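Local coordinates for protein beta-1,3-glucosyltransferase (Paecilomyces sp. J18, PDB 5JVV) that is a glucosyltransferase-type protein that folds as a beta sandwich, probably of jelly-roll type, with two curved sheets packed face to face, at residues D79-H83 with P238-V242; N129-L133 with M223-K227; V242-T246 with Y288-N292; A88-H92 with R202-P206. All coordinates share one frame; numbering follows the deposited sequence.

How the contacts relate
The four contacts are spread over a beta sandwich, their centres about 15 to 21 Å apart. Contacts 2 and 3 each join a strand of one sheet to a strand of the other, so they span the interior at two places about 19 Å apart. Contact 1 lays a loop against the approach to strand 240-247, and contact 3 takes up that same strand from Val242 onward. Contact 4 involves strand 84-90, the sheet neighbour of strand 289-297, and touches contact 3 there. Along the chain, contacts 2 and 4 cross inside the span closed by contact 1, and contact 3 follows; segments distant in sequence thus tie both sheets into one domain.

Contact 1 (D79-H83 with P238-V242); sequences DKIDH and PQKLV
Ile81 and Gln239 form a single antiparallel beta bridge of the hydrogen-bonded kind, which lays the loop between strands 70-77 and 84-90 of this beta sandwich along the approach to strand 240-247. Ile81 N donates to Gln239 O at 2.8 Å, and Gln239 N returns a bond to Ile81 O at 2.9 Å. Ile81 O takes in addition a CA-H...O contact from Pro238 CA at 3.2 Å. The side chain of Ile81 has CG1 between the backbone N and the carbonyl carbon (chi1 54°), close to Gln239 O, and this carries Ile81 CD1 to within 3.6 Å of Leu241 CD2. The two apolar chains meet at about a right angle, and Met188, Trp190 and Thr296 help to bury Ile81. Pro238 packs against two residues of the loop. Pro238 CB comes 3.9 Å from Lys80 CB, while Pro238 CG lies 3.8 Å from Asp82 OD2, the ring and the aspartate pointing the same way side by side. Lys80, extended beyond CG, runs past the CG of Lys240 to a salt bridge with Asp109, which probably eases the nearness of the second lysine's charge. One water bridges the two segments: it accepts from Lys80 NZ at 3.0 Å and donates to Pro238 O at 2.8 Å.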
loop_
_atom_site.group_PDB
_atom_site.type_symbol
_atom_site.label_atom_id
_atom_site.label_comp_id
_atom_site.label_asym_id
_atom_site.label_seq_id
_atom_site.Cartn_x
_atom_site.Cartn_y
_atom_site.Cartn_z
ATOM N N ASP A 79 -1.694 -13.232 -11.251
ATOM C CA ASP A 79 -0.854 -12.906 -12.401
ATOM C C ASP A 79 0.145 -11.819 -12.017
ATOM O O ASP A 79 -0.167 -10.909 -11.245
ATOM C CB ASP A 79 -1.704 -12.457 -13.591
ATOM C CG ASP A 79 -2.561 -13.582 -14.153
ATOM O OD1 ASP A 79 -2.197 -14.766 -13.968
ATOM O OD2 ASP A 79 -3.595 -13.281 -14.788
ATOM N N LYS A 80 1.350 -11.911 -12.557
ATOM C CA LYS A 80 2.379 -10.942 -12.225
ATOM C C LYS A 80 2.482 -9.831 -13.266
ATOM O O LYS A 80 2.086 -9.998 -14.419
ATOM C CB LYS A 80 3.729 -11.640 -12.069
ATOM C CG LYS A 80 3.758 -12.665 -10.947
ATOM C CD LYS A 80 5.111 -13.364 -10.898
ATOM C CE LYS A 80 5.238 -14.255 -9.662
ATOM N NZ LYS A 80 6.542 -14.986 -9.659
ATOM N N ILE A 81 3.015 -8.689 -12.844
ATOM C CA ILE A 81 3.236 -7.564 -13.736
ATOM C C ILE A 81 4.724 -7.451 -14.061
ATOM O O ILE A 81 5.578 -7.696 -13.210
ATOM C CB ILE A 81 2.737 -6.249 -13.105
ATOM C CG1 ILE A 81 3.362 -6.055 -11.723
ATOM C CG2 ILE A 81 1.208 -6.250 -12.998
ATOM C CD1 ILE A 81 3.491 -4.602 -11.303
ATOM N N ASP A 82 5.040 -7.088 -15.300
ATOM C CA ASP A 82 6.436 -6.939 -15.697
ATOM C C ASP A 82 6.582 -5.734 -16.603
ATOM O O ASP A 82 6.302 -5.808 -17.805
ATOM C CB ASP A 82 6.941 -8.198 -16.394
ATOM C CG ASP A 82 8.444 -8.182 -16.613
ATOM O OD1 ASP A 82 9.126 -7.289 -16.058
ATOM O OD2 ASP A 82 8.945 -9.080 -17.323
ATOM N N HIS A 83 7.038 -4.629 -16.013
ATOM C CA HIS A 83 7.041 -3.314 -16.660
ATOM C C HIS A 83 5.616 -2.888 -17.022
ATOM O O HIS A 83 4.650 -3.575 -16.682
ATOM C CB HIS A 83 7.957 -3.287 -17.887
ATOM C CG HIS A 83 9.411 -3.481 -17.567
ATOM N ND1 HIS A 83 9.868 -4.468 -16.721
ATOM C CD2 HIS A 83 10.509 -2.818 -18.000
ATOM C CE1 HIS A 83 11.187 -4.397 -16.636
ATOM N NE2 HIS A 83 11.600 -3.405 -17.400
ATOM N N PRO A 238 9.318 -10.074 -12.547
ATOM C CA PRO A 238 7.863 -9.862 -12.542
ATOM C C PRO A 238 7.314 -9.901 -11.105
ATOM O O PRO A 238 7.761 -10.724 -10.298
ATOM C CB PRO A 238 7.340 -11.034 -13.379
ATOM C CG PRO A 238 8.471 -11.331 -14.336
ATOM C CD PRO A 238 9.722 -11.104 -13.529
ATOM N N GLN A 239 6.394 -8.985 -10.785
ATOM C CA GLN A 239 5.969 -8.758 -9.402
ATOM C C GLN A 239 4.510 -9.117 -9.221
ATOM O O GLN A 239 3.712 -8.921 -10.126
ATOM C CB GLN A 239 6.111 -7.270 -9.046
ATOM C CG GLN A 239 7.529 -6.721 -9.132
ATOM C CD GLN A 239 8.376 -7.148 -7.962
ATOM O OE1 GLN A 239 8.188 -6.675 -6.839
ATOM N NE2 GLN A 239 9.316 -8.063 -8.209
ATOM N N LYS A 240 4.163 -9.611 -8.042
ATOM C CA LYS A 240 2.762 -9.709 -7.648
ATOM C C LYS A 240 2.351 -8.387 -7.021
ATOM O O LYS A 240 3.135 -7.790 -6.280
ATOM C CB LYS A 240 2.583 -10.813 -6.614
ATOM C CG LYS A 240 2.809 -12.208 -7.154
ATOM C CD LYS A 240 2.650 -13.240 -6.053
ATOM C CE LYS A 240 3.694 -13.050 -4.962
ATOM N NZ LYS A 240 3.871 -14.286 -4.132
ATOM N N LEU A 241 1.130 -7.945 -7.311
ATOM C CA LEU A 241 0.547 -6.783 -6.639
ATOM C C LEU A 241 -0.112 -7.226 -5.338
ATOM O O LEU A 241 -0.774 -8.268 -5.294
ATOM C CB LEU A 241 -0.490 -6.113 -7.539
ATOM C CG LEU A 241 0.040 -5.571 -8.868
ATOM C CD1 LEU A 241 -1.089 -5.045 -9.752
ATOM C CD2 LEU A 241 1.051 -4.481 -8.605
ATOM N N VAL A 242 0.058 -6.432 -4.284
ATOM C CA VAL A 242 -0.435 -6.806 -2.961
ATOM C C VAL A 242 -1.174 -5.649 -2.307
ATOM O O VAL A 242 -0.696 -4.513 -2.312
ATOM C CB VAL A 242 0.722 -7.222 -2.017
ATOM C CG1 VAL A 242 0.172 -7.718 -0.675
ATOM C CG2 VAL A 242 1.602 -8.297 -2.662
HETATM O O HOH W 1 8.838 -13.257 -10.339
#

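Contact 2 (N129-L133 with M223-K227); sequences NTMVL and MGNFK
Asn129 ND2, which donates to Ile119 O, rests 4.2 Å from Met223 CE; with Asn129 OD1 taken by Glu121 N, both ends of the amide are held by strand 116-121 and its rotation is fixed. The contact lies inside the sandwich, where strand 130-133 of one sheet faces strand 224-226 of the other, running nearly parallel (8°). Met131 bends at its last torsion (chi3 -75°), which turns Met131 CE toward the second methionine, 3.8 Å from Met223 CE. Because Gly224 has no side chain, Met131 SD can settle 3.8 Å from Gly224 N, where Met223 and Gly224 form a classic bulge against Leu197. Farther along, Leu133 CD1 sits 3.7 Å above the centre of the Phe226 ring, a CH-pi contact almost on the ring normal, and Leu133 CD2 reaches Phe226 CB at 3.8 Å. The rim of the same ring faces strand 130-133: Met131 CB is 3.9 Å from Phe226 CZ, and Met131 O lies in the ring plane. Val167 and Leu197 add to the packing around Met131 and Phe226. With methyl, thioether and ring groups doing the touching, the sheets are joined here by dispersion and exclusion of water rather than by directional polar bonds.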
loop_
_atom_site.group_PDB
_atom_site.type_symbol
_atom_site.label_atom_id
_atom_site.label_comp_id
_atom_site.label_asym_id
_atom_site.label_seq_id
_atom_site.Cartn_x
_atom_site.Cartn_y
_atom_site.Cartn_z
ATOM N N ASN A 129 1.537 10.084 2.238
ATOM C CA ASN A 129 2.035 8.783 1.785
ATOM C C ASN A 129 3.550 8.681 1.841
ATOM O O ASN A 129 4.251 9.678 1.677
ATOM C CB ASN A 129 1.572 8.516 0.351
ATOM C CG ASN A 129 1.853 7.089 -0.109
ATOM O OD1 ASN A 129 1.851 6.149 0.698
ATOM N ND2 ASN A 129 2.092 6.919 -1.403
ATOM N N THR A 130 4.047 7.476 2.098
ATOM C CA THR A 130 5.474 7.225 1.921
ATOM C C THR A 130 5.673 6.146 0.880
ATOM O O THR A 130 5.267 4.999 1.031
ATOM C CB THR A 130 6.238 6.883 3.226
ATOM O OG1 THR A 130 5.583 5.812 3.915
ATOM C CG2 THR A 130 6.316 8.098 4.134
ATOM N N MET A 131 6.282 6.560 -0.225
ATOM C CA MET A 131 6.622 5.648 -1.312
ATOM C C MET A 131 8.030 5.157 -1.039
ATOM O O MET A 131 8.913 5.957 -0.725
ATOM C CB MET A 131 6.586 6.388 -2.653
ATOM C CG MET A 131 5.180 6.894 -3.017
ATOM S SD MET A 131 5.204 8.160 -4.293
ATOM C CE MET A 131 5.785 9.551 -3.316
ATOM N N VAL A 132 8.247 3.848 -1.139
ATOM C CA VAL A 132 9.554 3.275 -0.804
ATOM C C VAL A 132 9.948 2.223 -1.833
ATOM O O VAL A 132 9.120 1.398 -2.221
ATOM C CB VAL A 132 9.530 2.565 0.574
ATOM C CG1 VAL A 132 10.950 2.179 1.006
ATOM C CG2 VAL A 132 8.883 3.434 1.639
ATOM N N LEU A 133 11.205 2.249 -2.277
ATOM C CA LEU A 133 11.755 1.096 -2.984
ATOM C C LEU A 133 12.871 0.483 -2.152
ATOM O O LEU A 133 13.591 1.195 -1.447
ATOM C CB LEU A 133 12.309 1.487 -4.358
ATOM C CG LEU A 133 11.387 1.309 -5.568
ATOM C CD1 LEU A 133 10.089 2.099 -5.433
ATOM C CD2 LEU A 133 12.113 1.692 -6.858
ATOM N N MET A 223 4.821 12.020 -8.514
ATOM C CA MET A 223 4.947 12.318 -7.095
ATOM C C MET A 223 6.214 11.683 -6.536
ATOM O O MET A 223 6.889 12.276 -5.702
ATOM C CB MET A 223 3.715 11.862 -6.309
ATOM C CG MET A 223 3.683 12.399 -4.887
ATOM S SD MET A 223 2.091 12.157 -4.076
ATOM C CE MET A 223 2.097 10.387 -3.764
ATOM N N GLY A 224 6.539 10.483 -7.014
ATOM C CA GLY A 224 7.794 9.830 -6.684
ATOM C C GLY A 224 8.502 9.419 -7.966
ATOM O O GLY A 224 7.938 8.688 -8.783
ATOM N N ASN A 225 9.724 9.900 -8.162
ATOM C CA ASN A 225 10.465 9.607 -9.388
ATOM C C ASN A 225 11.687 8.758 -9.055
ATOM O O ASN A 225 12.748 9.291 -8.698
ATOM C CB ASN A 225 10.865 10.908 -10.094
ATOM C CG ASN A 225 11.338 10.686 -11.527
ATOM O OD1 ASN A 225 11.749 9.584 -11.902
ATOM N ND2 ASN A 225 11.302 11.750 -12.333
ATOM N N PHE A 226 11.531 7.441 -9.146
ATOM C CA PHE A 226 12.614 6.535 -8.769
ATOM C C PHE A 226 13.505 6.265 -9.972
ATOM O O PHE A 226 13.283 5.339 -10.762
ATOM C CB PHE A 226 12.078 5.254 -8.123
ATOM C CG PHE A 226 11.343 5.500 -6.829
ATOM C CD1 PHE A 226 11.998 5.394 -5.610
ATOM C CD2 PHE A 226 10.002 5.868 -6.841
ATOM C CE1 PHE A 226 11.326 5.628 -4.410
ATOM C CE2 PHE A 226 9.314 6.112 -5.660
ATOM C CZ PHE A 226 9.981 5.992 -4.433
ATOM N N LYS A 227 14.536 7.090 -10.082
ATOM C CA LYS A 227 15.390 7.145 -11.257
ATOM C C LYS A 227 16.721 7.678 -10.757
ATOM O O LYS A 227 16.745 8.566 -9.907
ATOM C CB LYS A 227 14.764 8.089 -12.283
ATOM C CG LYS A 227 15.600 8.361 -13.520
ATOM C CD LYS A 227 14.743 9.100 -14.555
ATOM C CE LYS A 227 15.524 10.188 -15.261
ATOM N NZ LYS A 227 15.876 11.293 -14.326
#

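Contact 3 (V242-T246 with Y288-N292); sequences VFDTT and YWEIN
Trp289 NE1 points its hydrogen between two oxygens of the facing strand, Asp244 O and Thr245 OG1. The bond to Asp244 O is the sounder of the two, 3.2 Å from Trp289 NE1 with an angle of 148° at the hydrogen. The oxygen lies near the indole plane, yet the N-H comes in 70° out of the carbonyl plane, not on a lone pair. A second, weak bond joins Trp289 NE1 to Thr245 OG1, also at 3.2 Å; OG1 stands opposite the carbonyl carbon of its own residue, which turns the hydroxyl to the indole. Asp244 OD1 accepts from Trp105 NE1, and the backbone of Asp244 pairs with Ala103 of the neighbouring strand. The rest of the contact is apolar. Phe243 presents its edge to the face of Trp289 in a T-shaped pair, the planes at 77° and the centroid of the Phe243 ring 5.3 Å from that of the Trp289 six-membered ring. Ile291 CD1 stands 3.7 Å above the centre of the Phe243 ring as a CH-pi contact, and Phe104 stacks with the same phenylalanine. Strands 242-246 and 289-292, nearly antiparallel, belong to the two opposing sheets. A buried indole donor is therefore satisfied across the interior by one bent, off-plane bond and a weaker one to the threonine hydroxyl, together probably of modest strength, while the aromatic edge on its face helps to fix its orientation.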
loop_
_atom_site.group_PDB
_atom_site.type_symbol
_atom_site.label_atom_id
_atom_site.label_comp_id
_atom_site.label_asym_id
_atom_site.label_seq_id
_atom_site.Cartn_x
_atom_site.Cartn_y
_atom_site.Cartn_z
ATOM N N VAL A 242 0.058 -6.432 -4.284
ATOM C CA VAL A 242 -0.435 -6.806 -2.961
ATOM C C VAL A 242 -1.174 -5.649 -2.307
ATOM O O VAL A 242 -0.696 -4.513 -2.312
ATOM C CB VAL A 242 0.722 -7.222 -2.017
ATOM C CG1 VAL A 242 0.172 -7.718 -0.675
ATOM C CG2 VAL A 242 1.602 -8.297 -2.662
ATOM N N PHE A 243 -2.352 -5.944 -1.762
ATOM C CA PHE A 243 -3.048 -5.014 -0.885
ATOM C C PHE A 243 -3.147 -5.704 0.457
ATOM O O PHE A 243 -3.585 -6.852 0.535
ATOM C CB PHE A 243 -4.481 -4.716 -1.357
ATOM C CG PHE A 243 -4.579 -3.830 -2.572
ATOM C CD1 PHE A 243 -4.659 -2.443 -2.442
ATOM C CD2 PHE A 243 -4.622 -4.381 -3.852
ATOM C CE1 PHE A 243 -4.764 -1.627 -3.565
ATOM C CE2 PHE A 243 -4.730 -3.572 -4.975
ATOM C CZ PHE A 243 -4.797 -2.191 -4.831
ATOM N N ASP A 244 -2.759 -5.018 1.525
ATOM C CA ASP A 244 -2.961 -5.591 2.844
ATOM C C ASP A 244 -3.162 -4.503 3.880
ATOM O O ASP A 244 -2.918 -3.323 3.610
ATOM C CB ASP A 244 -1.803 -6.539 3.226
ATOM C CG ASP A 244 -0.531 -5.803 3.596
ATOM O OD1 ASP A 244 0.520 -6.056 2.963
ATOM O OD2 ASP A 244 -0.565 -4.984 4.540
ATOM N N THR A 245 -3.636 -4.904 5.055
ATOM C CA THR A 245 -3.561 -4.072 6.246
ATOM C C THR A 245 -3.095 -4.972 7.381
ATOM O O THR A 245 -3.766 -5.953 7.715
ATOM C CB THR A 245 -4.913 -3.451 6.615
ATOM O OG1 THR A 245 -5.407 -2.698 5.499
ATOM C CG2 THR A 245 -4.775 -2.521 7.826
ATOM N N THR A 246 -1.931 -4.664 7.944
ATOM C CA THR A 246 -1.485 -5.339 9.159
ATOM C C THR A 246 -1.550 -4.356 10.323
ATOM O O THR A 246 -2.047 -3.238 10.152
ATOM C CB THR A 246 -0.084 -5.985 8.980
ATOM O OG1 THR A 246 0.207 -6.807 10.116
ATOM C CG2 THR A 246 1.017 -4.929 8.815
ATOM N N TYR A 288 -10.194 0.336 6.321
ATOM C CA TYR A 288 -10.572 -0.479 5.168
ATOM C C TYR A 288 -10.147 0.126 3.851
ATOM O O TYR A 288 -10.005 1.340 3.731
ATOM C CB TYR A 288 -12.084 -0.746 5.141
ATOM C CG TYR A 288 -12.974 0.448 4.846
ATOM C CD1 TYR A 288 -13.327 0.778 3.540
ATOM C CD2 TYR A 288 -13.512 1.204 5.879
ATOM C CE1 TYR A 288 -14.168 1.850 3.275
ATOM C CE2 TYR A 288 -14.352 2.275 5.629
ATOM C CZ TYR A 288 -14.673 2.592 4.320
ATOM O OH TYR A 288 -15.512 3.653 4.052
ATOM N N TRP A 289 -9.925 -0.743 2.874
ATOM C CA TRP A 289 -9.749 -0.330 1.486
ATOM C C TRP A 289 -11.092 -0.400 0.779
ATOM O O TRP A 289 -11.870 -1.337 0.993
ATOM C CB TRP A 289 -8.801 -1.289 0.757
ATOM C CG TRP A 289 -7.416 -1.321 1.274
ATOM C CD1 TRP A 289 -6.924 -2.129 2.257
ATOM C CD2 TRP A 289 -6.311 -0.542 0.804
ATOM N NE1 TRP A 289 -5.586 -1.887 2.447
ATOM C CE2 TRP A 289 -5.182 -0.921 1.559
ATOM C CE3 TRP A 289 -6.167 0.446 -0.179
ATOM C CZ2 TRP A 289 -3.934 -0.340 1.375
ATOM C CZ3 TRP A 289 -4.911 1.020 -0.364
ATOM C CH2 TRP A 289 -3.816 0.623 0.410
ATOM N N GLU A 290 -11.366 0.581 -0.077
ATOM C CA GLU A 290 -12.468 0.450 -1.027
ATOM C C GLU A 290 -11.858 0.734 -2.376
ATOM O O GLU A 290 -11.440 1.859 -2.665
ATOM C CB GLU A 290 -13.632 1.399 -0.738
ATOM C CG GLU A 290 -14.792 1.152 -1.702
ATOM C CD GLU A 290 -16.074 1.875 -1.332
ATOM O OE1 GLU A 290 -16.166 2.425 -0.215
ATOM O OE2 GLU A 290 -16.996 1.888 -2.175
ATOM N N ILE A 291 -11.774 -0.303 -3.194
ATOM C CA ILE A 291 -11.072 -0.209 -4.463
ATOM C C ILE A 291 -12.082 -0.218 -5.601
ATOM O O ILE A 291 -12.864 -1.159 -5.744
ATOM C CB ILE A 291 -10.076 -1.378 -4.619
ATOM C CG1 ILE A 291 -9.017 -1.312 -3.512
ATOM C CG2 ILE A 291 -9.423 -1.359 -6.005
ATOM C CD1 ILE A 291 -8.366 -2.653 -3.181
ATOM N N ASN A 292 -12.084 0.841 -6.404
ATOM C CA ASN A 292 -12.974 0.909 -7.565
ATOM C C ASN A 292 -12.521 -0.009 -8.690
ATOM O O ASN A 292 -13.309 -0.801 -9.216
ATOM C CB ASN A 292 -13.077 2.342 -8.086
ATOM C CG ASN A 292 -14.054 3.167 -7.298
ATOM O OD1 ASN A 292 -15.094 2.667 -6.859
ATOM N ND2 ASN A 292 -13.734 4.440 -7.108
#

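Contact 4 (A88-H92 with R202-P206); sequences ADIKH and RSAIP
Asp89 and Arg202 form the tight part of this contact, an end-on salt bridge with one guanidinium nitrogen to each carboxylate oxygen. Arg202 NH1 meets Asp89 OD1 at 2.7 Å (156° at the hydrogen), and Arg202 NH2 meets Asp89 OD2 at 3.0 Å (163°). Both oxygens are approached on their syn sides and lie in the guanidinium plane, although the two flat groups are turned 26° from each other. A weak third bond runs from Arg202 NH2 to Asp89 OD1 at 3.1 Å, and Asn292 ND2 also donates to that oxygen, so three nitrogens grip it. The arginine bends at its second and third torsions, which brings the guanidinium edge to the strand, while its NE is taken by Gly182 O. Beyond the ion pair the packing thins. Ile205 CD1 only approaches Asp89 OD2, at 4.4 Å, and Lys91 lies along the partly exposed margin with Lys91 NZ 5.8 Å from Arg202 NH1; the Asp89 carboxylate probably offsets the like charges. The salt bridge ties the loop that leaves strand 195-201 for helix 207-210 to strand 84-90 at Asp89. That strand pairs with strands 184-190 and 289-297; just after it Lys91 and His92 face Glu290 as a classic bulge, where the chain turns a corner.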
loop_
_atom_site.group_PDB
_atom_site.type_symbol
_atom_site.label_atom_id
_atom_site.label_comp_id
_atom_site.label_asym_id
_atom_site.label_seq_id
_atom_site.Cartn_x
_atom_site.Cartn_y
_atom_site.Cartn_z
ATOM N N ALA A 88 -4.511 2.157 -10.240
ATOM C CA ALA A 88 -5.449 1.744 -9.204
ATOM C C ALA A 88 -6.342 2.905 -8.806
ATOM O O ALA A 88 -5.851 3.917 -8.298
ATOM C CB ALA A 88 -4.706 1.223 -7.996
ATOM N N ASP A 89 -7.648 2.768 -9.045
ATOM C CA ASP A 89 -8.602 3.767 -8.589
ATOM C C ASP A 89 -9.128 3.320 -7.231
ATOM O O ASP A 89 -9.833 2.315 -7.125
ATOM C CB ASP A 89 -9.725 3.959 -9.624
ATOM C CG ASP A 89 -10.735 5.013 -9.213
ATOM O OD1 ASP A 89 -11.061 5.106 -8.017
ATOM O OD2 ASP A 89 -11.241 5.740 -10.105
ATOM N N ILE A 90 -8.763 4.067 -6.188
ATOM C CA ILE A 90 -9.044 3.683 -4.810
ATOM C C ILE A 90 -9.906 4.764 -4.160
ATOM O O ILE A 90 -9.506 5.927 -4.093
ATOM C CB ILE A 90 -7.717 3.512 -4.035
ATOM C CG1 ILE A 90 -6.848 2.449 -4.717
ATOM C CG2 ILE A 90 -7.970 3.151 -2.574
ATOM C CD1 ILE A 90 -5.381 2.490 -4.317
ATOM N N LYS A 91 -11.096 4.389 -3.705
ATOM C CA LYS A 91 -12.010 5.342 -3.089
ATOM C C LYS A 91 -11.640 5.613 -1.628
ATOM O O LYS A 91 -11.828 6.720 -1.119
ATOM C CB LYS A 91 -13.455 4.831 -3.195
ATOM C CG LYS A 91 -14.486 5.730 -2.521
ATOM C CD LYS A 91 -15.850 5.063 -2.406
ATOM C CE LYS A 91 -16.504 4.848 -3.760
ATOM N NZ LYS A 91 -16.809 6.143 -4.434
ATOM N N HIS A 92 -11.099 4.602 -0.955
ATOM C CA HIS A 92 -10.847 4.681 0.475
ATOM C C HIS A 92 -9.676 3.767 0.785
ATOM O O HIS A 92 -9.532 2.706 0.170
ATOM C CB HIS A 92 -12.097 4.205 1.235
ATOM C CG HIS A 92 -12.116 4.542 2.697
ATOM N ND1 HIS A 92 -11.482 3.773 3.653
ATOM C CD2 HIS A 92 -12.760 5.522 3.374
ATOM C CE1 HIS A 92 -11.708 4.283 4.848
ATOM N NE2 HIS A 92 -12.477 5.350 4.711
ATOM N N ARG A 202 -9.264 12.593 -6.452
ATOM C CA ARG A 202 -10.582 12.466 -7.062
ATOM C C ARG A 202 -10.963 13.800 -7.706
ATOM O O ARG A 202 -10.636 14.864 -7.176
ATOM C CB ARG A 202 -11.596 12.062 -5.983
ATOM C CG ARG A 202 -12.994 11.713 -6.492
ATOM C CD ARG A 202 -12.996 10.434 -7.309
ATOM N NE ARG A 202 -12.401 9.329 -6.558
ATOM C CZ ARG A 202 -12.013 8.184 -7.104
ATOM N NH1 ARG A 202 -11.466 7.244 -6.343
ATOM N NH2 ARG A 202 -12.166 7.983 -8.407
ATOM N N SER A 203 -11.619 13.737 -8.863
ATOM C CA SER A 203 -11.993 14.929 -9.642
ATOM C C SER A 203 -10.806 15.674 -10.261
ATOM O O SER A 203 -10.972 16.777 -10.783
ATOM C CB SER A 203 -12.877 15.898 -8.835
ATOM O OG SER A 203 -12.116 16.635 -7.886
ATOM N N ALA A 204 -9.621 15.071 -10.209
ATOM C CA ALA A 204 -8.429 15.636 -10.846
ATOM C C ALA A 204 -7.609 14.528 -11.505
ATOM O O ALA A 204 -6.377 14.555 -11.519
ATOM C CB ALA A 204 -7.590 16.384 -9.837
ATOM N N ILE A 205 -8.319 13.548 -12.047
ATOM C CA ILE A 205 -7.704 12.403 -12.698
ATOM C C ILE A 205 -7.589 12.690 -14.195
ATOM O O ILE A 205 -8.558 13.134 -14.814
ATOM C CB ILE A 205 -8.576 11.155 -12.450
ATOM C CG1 ILE A 205 -8.709 10.896 -10.943
ATOM C CG2 ILE A 205 -8.030 9.940 -13.190
ATOM C CD1 ILE A 205 -9.801 9.909 -10.589
ATOM N N PRO A 206 -6.399 12.460 -14.782
ATOM C CA PRO A 206 -6.177 12.669 -16.218
ATOM C C PRO A 206 -7.237 11.977 -17.082
ATOM O O PRO A 206 -7.599 10.835 -16.794
ATOM C CB PRO A 206 -4.808 12.025 -16.450
ATOM C CG PRO A 206 -4.109 12.154 -15.136
ATOM C CD PRO A 206 -5.167 12.043 -14.081
#